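Local atomic coordinates of 3-dehydroshikimate dehydratase (Bacillus anthracis, PDB entry 3DX5), a protein that converts 3-dehydroshikimate to 3,4-dihydroxybenzoate with the loss of water, using manganese, to supply the catecholate of the siderophore petrobactin. Residues L131-N136 with V162-L167; D69-S74 with R126-L131. One frame throughout, in Å; residues are numbered along the deposited sequence. Where two conformers were deposited one is given.

Interaction 1: residues L131-N136 with V162-L167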
loop_
_atom_site.group_PDB
_atom_site.type_symbol
_atom_site.label_atom_id
_atom_site.label_comp_id
_atom_site.label_asym_id
_atom_site.label_seq_id
_atom_site.Cartn_x
_atom_site.Cartn_y
_atom_site.Cartn_z
ATOM N N LEU A 131 -4.477 22.942 -17.581
ATOM C CA LEU A 131 -3.845 21.812 -18.278
ATOM C C LEU A 131 -4.899 20.738 -18.675
ATOM O O LEU A 131 -5.019 20.363 -19.858
ATOM C CB LEU A 131 -2.754 21.197 -17.397
ATOM C CG LEU A 131 -1.815 20.162 -18.024
ATOM C CD1 LEU A 131 -0.500 20.100 -17.272
ATOM C CD2 LEU A 131 -2.459 18.767 -18.013
ATOM N N PHE A 132 -5.654 20.246 -17.694
ATOM C CA PHE A 132 -6.658 19.220 -17.960
ATOM C C PHE A 132 -7.811 19.715 -18.845
ATOM O O PHE A 132 -8.369 18.925 -19.624
ATOM C CB PHE A 132 -7.188 18.579 -16.663
ATOM C CG PHE A 132 -6.214 17.612 -16.040
ATOM C CD1 PHE A 132 -5.874 16.426 -16.695
ATOM C CD2 PHE A 132 -5.569 17.931 -14.840
ATOM C CE1 PHE A 132 -4.962 15.532 -16.117
ATOM C CE2 PHE A 132 -4.636 17.048 -14.240
ATOM C CZ PHE A 132 -4.336 15.855 -14.872
ATOM N N ALA A 133 -8.154 21.007 -18.763
ATOM C CA ALA A 133 -9.202 21.549 -19.648
ATOM C C ALA A 133 -8.843 21.392 -21.151
ATOM O O ALA A 133 -9.733 21.303 -21.990
ATOM C CB ALA A 133 -9.519 23.044 -19.327
ATOM N N GLN A 134 -7.554 21.363 -21.483
ATOM C CA GLN A 134 -7.146 21.152 -22.876
ATOM C C GLN A 134 -7.609 19.779 -23.345
ATOM O O GLN A 134 -8.013 19.608 -24.500
ATOM C CB GLN A 134 -5.633 21.268 -23.020
ATOM C CG GLN A 134 -5.117 22.667 -22.783
ATOM C CD GLN A 134 -3.627 22.722 -22.891
ATOM O OE1 GLN A 134 -2.928 21.857 -22.365
ATOM N NE2 GLN A 134 -3.125 23.721 -23.576
ATOM N N HIS A 135 -7.569 18.817 -22.426
ATOM C CA HIS A 135 -7.942 17.438 -22.734
ATOM C C HIS A 135 -9.412 17.167 -22.482
ATOM O O HIS A 135 -9.817 16.011 -22.479
ATOM C CB HIS A 135 -7.137 16.472 -21.855
ATOM C CG HIS A 135 -5.662 16.612 -22.009
ATOM N ND1 HIS A 135 -4.972 16.035 -23.053
ATOM C CD2 HIS A 135 -4.749 17.307 -21.288
ATOM C CE1 HIS A 135 -3.690 16.351 -22.959
ATOM N NE2 HIS A 135 -3.526 17.116 -21.894
ATOM N N ASN A 136 -10.182 18.230 -22.255
ATOM C CA ASN A 136 -11.577 18.136 -21.800
ATOM C C ASN A 136 -11.753 17.185 -20.624
ATOM O O ASN A 136 -12.583 16.280 -20.660
ATOM C CB ASN A 136 -12.494 17.744 -22.953
ATOM C CG ASN A 136 -12.446 18.744 -24.070
ATOM O OD1 ASN A 136 -12.040 18.431 -25.173
ATOM N ND2 ASN A 136 -12.826 19.967 -23.774
ATOM N N VAL A 162 -10.610 29.650 -6.917
ATOM C CA VAL A 162 -10.006 29.137 -8.155
ATOM C C VAL A 162 -10.809 29.638 -9.373
ATOM O O VAL A 162 -10.227 30.117 -10.373
ATOM C CB VAL A 162 -9.915 27.587 -8.172
ATOM C CG1 VAL A 162 -9.477 27.073 -9.555
ATOM C CG2 VAL A 162 -8.940 27.063 -7.081
ATOM N N ASP A 163 -12.137 29.514 -9.281
ATOM C CA ASP A 163 -13.051 30.050 -10.271
ATOM C C ASP A 163 -12.683 29.546 -11.674
ATOM O O ASP A 163 -12.457 30.333 -12.588
ATOM C CB ASP A 163 -13.049 31.594 -10.183
ATOM C CG ASP A 163 -14.201 32.222 -10.934
ATOM O OD1 ASP A 163 -15.164 31.505 -11.285
ATOM O OD2 ASP A 163 -14.141 33.438 -11.192
ATOM N N HIS A 164 -12.594 28.232 -11.839
ATOM C CA HIS A 164 -12.291 27.650 -13.145
ATOM C C HIS A 164 -13.370 26.596 -13.453
ATOM O O HIS A 164 -13.721 25.852 -12.559
ATOM C CB HIS A 164 -10.905 26.978 -13.137
ATOM C CG HIS A 164 -10.426 26.596 -14.503
ATOM N ND1 HIS A 164 -10.898 25.488 -15.174
ATOM C CD2 HIS A 164 -9.533 27.193 -15.338
ATOM C CE1 HIS A 164 -10.309 25.404 -16.357
ATOM N NE2 HIS A 164 -9.474 26.427 -16.482
ATOM N N PRO A 165 -13.875 26.535 -14.718
ATOM C CA PRO A 165 -14.943 25.598 -15.089
ATOM C C PRO A 165 -14.582 24.112 -15.001
ATOM O O PRO A 165 -15.486 23.281 -14.965
ATOM C CB PRO A 165 -15.303 26.000 -16.530
ATOM C CG PRO A 165 -14.153 26.795 -17.024
ATOM C CD PRO A 165 -13.620 27.515 -15.805
ATOM N N ASN A 166 -13.297 23.761 -14.925
ATOM C CA ASN A 166 -12.967 22.324 -14.863
ATOM C C ASN A 166 -12.658 21.811 -13.461
ATOM O O ASN A 166 -12.267 20.655 -13.294
ATOM C CB ASN A 166 -11.834 21.957 -15.822
ATOM C CG ASN A 166 -12.215 22.172 -17.256
ATOM O OD1 ASN A 166 -12.389 23.316 -17.686
ATOM N ND2 ASN A 166 -12.381 21.087 -18.004
ATOM N N LEU A 167 -12.788 22.677 -12.453
ATOM C CA LEU A 167 -12.576 22.241 -11.061
ATOM C C LEU A 167 -13.903 21.725 -10.539
ATOM O O LEU A 167 -14.927 22.448 -10.552
ATOM C CB LEU A 167 -12.121 23.405 -10.186
ATOM C CG LEU A 167 -11.806 22.946 -8.762
ATOM C CD1 LEU A 167 -10.618 21.960 -8.839
ATOM C CD2 LEU A 167 -11.468 24.188 -7.938
HETATM O O HOH W 1 -13.572 21.001 -20.850
#

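Interaction 2: residues D69-S74 with R126-L131. With DHB (3,4-dihydroxybenzoic acid), chain D.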
loop_
_atom_site.group_PDB
_atom_site.type_symbol
_atom_site.label_atom_id
_atom_site.label_comp_id
_atom_site.label_asym_id
_atom_site.label_seq_id
_atom_site.Cartn_x
_atom_site.Cartn_y
_atom_site.Cartn_z
ATOM N N ASP A 69 -5.757 9.828 -7.936
ATOM C CA ASP A 69 -4.344 9.965 -7.717
ATOM C C ASP A 69 -4.075 11.073 -6.711
ATOM O O ASP A 69 -4.936 11.358 -5.874
ATOM C CB ASP A 69 -3.633 10.173 -9.063
ATOM C CG ASP A 69 -2.218 9.556 -9.071
ATOM O OD1 ASP A 69 -1.914 8.772 -10.002
ATOM O OD2 ASP A 69 -1.406 9.856 -8.149
ATOM N N TYR A 70 -2.888 11.672 -6.775
ATOM C CA TYR A 70 -2.380 12.589 -5.749
ATOM C C TYR A 70 -1.467 13.523 -6.510
ATOM O O TYR A 70 -0.469 13.083 -7.066
ATOM C CB TYR A 70 -1.548 11.817 -4.669
ATOM C CG TYR A 70 -2.246 10.553 -4.150
ATOM C CD1 TYR A 70 -3.081 10.603 -3.013
ATOM C CD2 TYR A 70 -2.105 9.308 -4.820
ATOM C CE1 TYR A 70 -3.757 9.447 -2.559
ATOM C CE2 TYR A 70 -2.800 8.184 -4.393
ATOM C CZ TYR A 70 -3.614 8.255 -3.261
ATOM O OH TYR A 70 -4.285 7.117 -2.820
ATOM N N LEU A 71 -1.809 14.795 -6.597
ATOM C CA LEU A 71 -0.912 15.729 -7.280
ATOM C C LEU A 71 -0.270 16.651 -6.260
ATOM O O LEU A 71 -0.955 17.306 -5.507
ATOM C CB LEU A 71 -1.657 16.524 -8.346
ATOM C CG LEU A 71 -2.312 15.657 -9.422
ATOM C CD1 LEU A 71 -3.279 16.505 -10.275
ATOM C CD2 LEU A 71 -1.199 14.977 -10.283
ATOM N N ASP A 72 1.049 16.686 -6.241
ATOM C CA ASP A 72 1.744 17.498 -5.287
ATOM C C ASP A 72 1.846 18.938 -5.789
ATOM O O ASP A 72 2.631 19.252 -6.690
ATOM C CB ASP A 72 3.126 16.916 -4.993
ATOM C CG ASP A 72 3.838 17.663 -3.868
ATOM O OD1 ASP A 72 3.208 18.517 -3.189
ATOM O OD2 ASP A 72 5.040 17.410 -3.667
ATOM N N ILE A 73 1.045 19.815 -5.210
ATOM C CA ILE A 73 1.169 21.218 -5.564
ATOM C C ILE A 73 1.591 22.094 -4.353
ATOM O O ILE A 73 1.474 23.304 -4.385
ATOM C CB ILE A 73 -0.040 21.743 -6.494
ATOM C CG1 ILE A 73 -1.393 21.221 -6.112
ATOM C CG2 ILE A 73 0.011 21.084 -7.849
ATOM C CD1 ILE A 73 -1.737 21.535 -4.780
ATOM N N SER A 74 2.094 21.456 -3.298
ATOM C CA SER A 74 2.708 22.155 -2.168
ATOM C C SER A 74 3.933 22.982 -2.608
ATOM O O SER A 74 4.477 22.784 -3.696
ATOM C CB SER A 74 3.125 21.162 -1.086
ATOM O OG SER A 74 4.353 20.512 -1.428
ATOM N N ARG A 126 -5.481 26.168 -10.180
ATOM C CA ARG A 126 -5.997 26.811 -11.391
ATOM C C ARG A 126 -5.192 26.354 -12.607
ATOM O O ARG A 126 -5.773 26.014 -13.659
ATOM C CB ARG A 126 -5.979 28.355 -11.309
ATOM C CG ARG A 126 -6.739 29.005 -12.479
ATOM C CD ARG A 126 -6.681 30.547 -12.434
ATOM N NE ARG A 126 -7.430 31.016 -11.269
ATOM C CZ ARG A 126 -6.900 31.620 -10.217
ATOM N NH1 ARG A 126 -5.590 31.865 -10.155
ATOM N NH2 ARG A 126 -7.692 31.968 -9.219
HETATM N N MSE A 127 -3.871 26.334 -12.447
HETATM C CA MSE A 127 -2.941 25.876 -13.507
HETATM C C MSE A 127 -3.195 24.436 -13.909
HETATM O O MSE A 127 -3.190 24.120 -15.086
HETATM C CB MSE A 127 -1.477 26.024 -13.071
HETATM C CG MSE A 127 -1.060 27.482 -12.968
HETATM SE SE MSE A 127 0.757 27.704 -12.258
HETATM C CE MSE A 127 1.651 26.779 -13.727
ATOM N N ILE A 128 -3.403 23.567 -12.925
ATOM C CA ILE A 128 -3.710 22.164 -13.203
ATOM C C ILE A 128 -5.056 22.022 -13.920
ATOM O O ILE A 128 -5.169 21.223 -14.838
ATOM C CB ILE A 128 -3.624 21.337 -11.926
ATOM C CG1 ILE A 128 -2.133 21.054 -11.645
ATOM C CG2 ILE A 128 -4.405 20.027 -12.049
ATOM C CD1 ILE A 128 -1.881 20.734 -10.201
ATOM N N CYS A 129 -6.050 22.810 -13.513
ATOM C CA CYS A 129 -7.326 22.854 -14.214
ATOM C C CYS A 129 -7.159 23.263 -15.679
ATOM O O CYS A 129 -7.785 22.658 -16.568
ATOM C CB CYS A 129 -8.292 23.815 -13.514
ATOM S SG CYS A 129 -8.920 23.110 -11.994
ATOM N N GLU A 130 -6.330 24.269 -15.943
ATOM C CA GLU A 130 -6.128 24.725 -17.316
ATOM C C GLU A 130 -5.399 23.691 -18.181
ATOM O O GLU A 130 -5.680 23.569 -19.374
ATOM C CB GLU A 130 -5.440 26.095 -17.359
ATOM C CG GLU A 130 -6.431 27.244 -17.465
ATOM C CD GLU A 130 -7.114 27.306 -18.830
ATOM O OE1 GLU A 130 -8.331 27.005 -18.939
ATOM O OE2 GLU A 130 -6.413 27.650 -19.802
ATOM N N LEU A 131 -4.477 22.942 -17.581
ATOM C CA LEU A 131 -3.845 21.812 -18.278
ATOM C C LEU A 131 -4.899 20.738 -18.675
ATOM O O LEU A 131 -5.019 20.363 -19.858
ATOM C CB LEU A 131 -2.754 21.197 -17.397
ATOM C CG LEU A 131 -1.815 20.162 -18.024
ATOM C CD1 LEU A 131 -0.500 20.100 -17.272
ATOM C CD2 LEU A 131 -2.459 18.767 -18.013
HETATM C C1 DHB D . -7.770 7.885 0.484
HETATM C C2 DHB D . -9.106 8.265 0.392
HETATM C C3 DHB D . -9.881 8.411 1.547
HETATM O O3 DHB D . -11.199 8.787 1.539
HETATM C C4 DHB D . -9.245 8.184 2.847
HETATM O O4 DHB D . -10.025 8.343 3.940
HETATM C C5 DHB D . -7.901 7.833 2.928
HETATM C C6 DHB D . -7.175 7.682 1.732
HETATM C C DHB D . -6.965 7.715 -0.794
HETATM O O1 DHB D . -5.765 7.422 -0.807
HETATM O O2 DHB D . -7.569 7.862 -1.970
#

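Interaction 1: residues L131-N136 with V162-L167
Ala133 presents its methyl group to the side-chain amide of Asn166 near the C-terminal end of helix 115-134. Ala133 CB lies 3.3 Å from Asn166 OD1, while Asn166 ND2 reaches past it to 3.6 Å from Ala133 CA, so the amide lies along the CA and CB of the alanine with both branches in contact. Asn166 is placed there by its first torsion, which sets CG anti to its own carbonyl carbon (chi1 -64°). The imidazole of His164 meets the same methyl with its edge: His164 CE1 is 3.9 Å from Ala133 CB, close to the ring plane. His164 ND1 holds the ring by accepting the backbone N-H of Asn166, with 3.0 Å between His164 ND1 and Asn166 N, nearly straight at 165° and close to the ring plane; His164 NE2 probably bonds Glu130 OE1 of the helix in the glutamate conformer given. One ring face carries Pro165 CD. No direct hydrogen bond joins the two segments. A water accepts from Asn166 ND2 at 3.1 Å; its link onward to Asn136 ND2 rests on one of two asparagine conformers and is doubtful. The same Asn166 ND2 also bonds Met137 O. Asn136, with positive phi, is the C-prime residue of a Schellman motif that ends the helix, and His164 to Leu167 form a type I turn. This is a surface contact in the TIM barrel: the turn linking helix 152-162 to strand 167-172 lies against the end of helix 115-134, while Asn166 makes backbone hydrogen bonds to Val139 of strand 138-142 and Phe132 packs between that strand and helix 79-96.

Interaction 2: residues D69-S74 with R126-L131
Leu71 and Ile128 meet through torsions that turn each side chain toward the opposing segment. In Leu71, CG stands anti to the carbonyl carbon (chi1 -59°) and CD1 extends to the helix; Ile128 CG2, anti to its backbone N, receives Leu71 CD1 at 4.1 Å, the two side chains meeting at a slant. Ile128 CD1 lies against Ile73 along the same loop, its exact position being doubtful. One helix residue thus faces two loop residues two positions apart, while Asp72 between them points away. Asp72 OD1 accepts Ser74 N at 3.1 Å, from above the carboxylate plane, in an Asx turn, and Ser74 OG at 2.9 Å on the syn side. Beside Leu71, Tyr70 extends to the bound 3,4-dihydroxybenzoic acid, where Tyr70 OH donates to O1 of the ligand at 2.5 Å; O1 lies at the ring edge, near the ring plane. Trp35 NE1 is also hydrogen-bonded to this hydroxyl. The meeting of Leu71 and Ile73 with Ile128 is apolar and buried, and no hydrogen bond links residues 69-74 with 126-131; the polar tie comes one turn earlier in the helix, from Arg124 NH1 to Ile73 O, whereas the adjacent tyrosine provides a directional bond to the ligand in the active site.

How the interactions relate
Both contacts use helix 115-134, and their ranges overlap at Leu131, whose side chain packs on Ile83 of helix 79-96 and takes part in neither contact. Interaction 2 is buried and apolar, joining the helix to the loop after strand 64-68, next to the ligand pocket. Interaction 1 lies at the surface, away from the annotated sites, where the Ala133 methyl meets the polar side chains of the turn before strand 167-172. Their centres are 10 Å apart, and residues 126-131 connect directly to 162-167: Arg126 NE is a probable hydrogen-bond donor to Val162 O at 3.1 Å, and Cys129 SG packs 3.7 Å from Leu167 CB. The helix thus meets a different loop of the barrel in each contact.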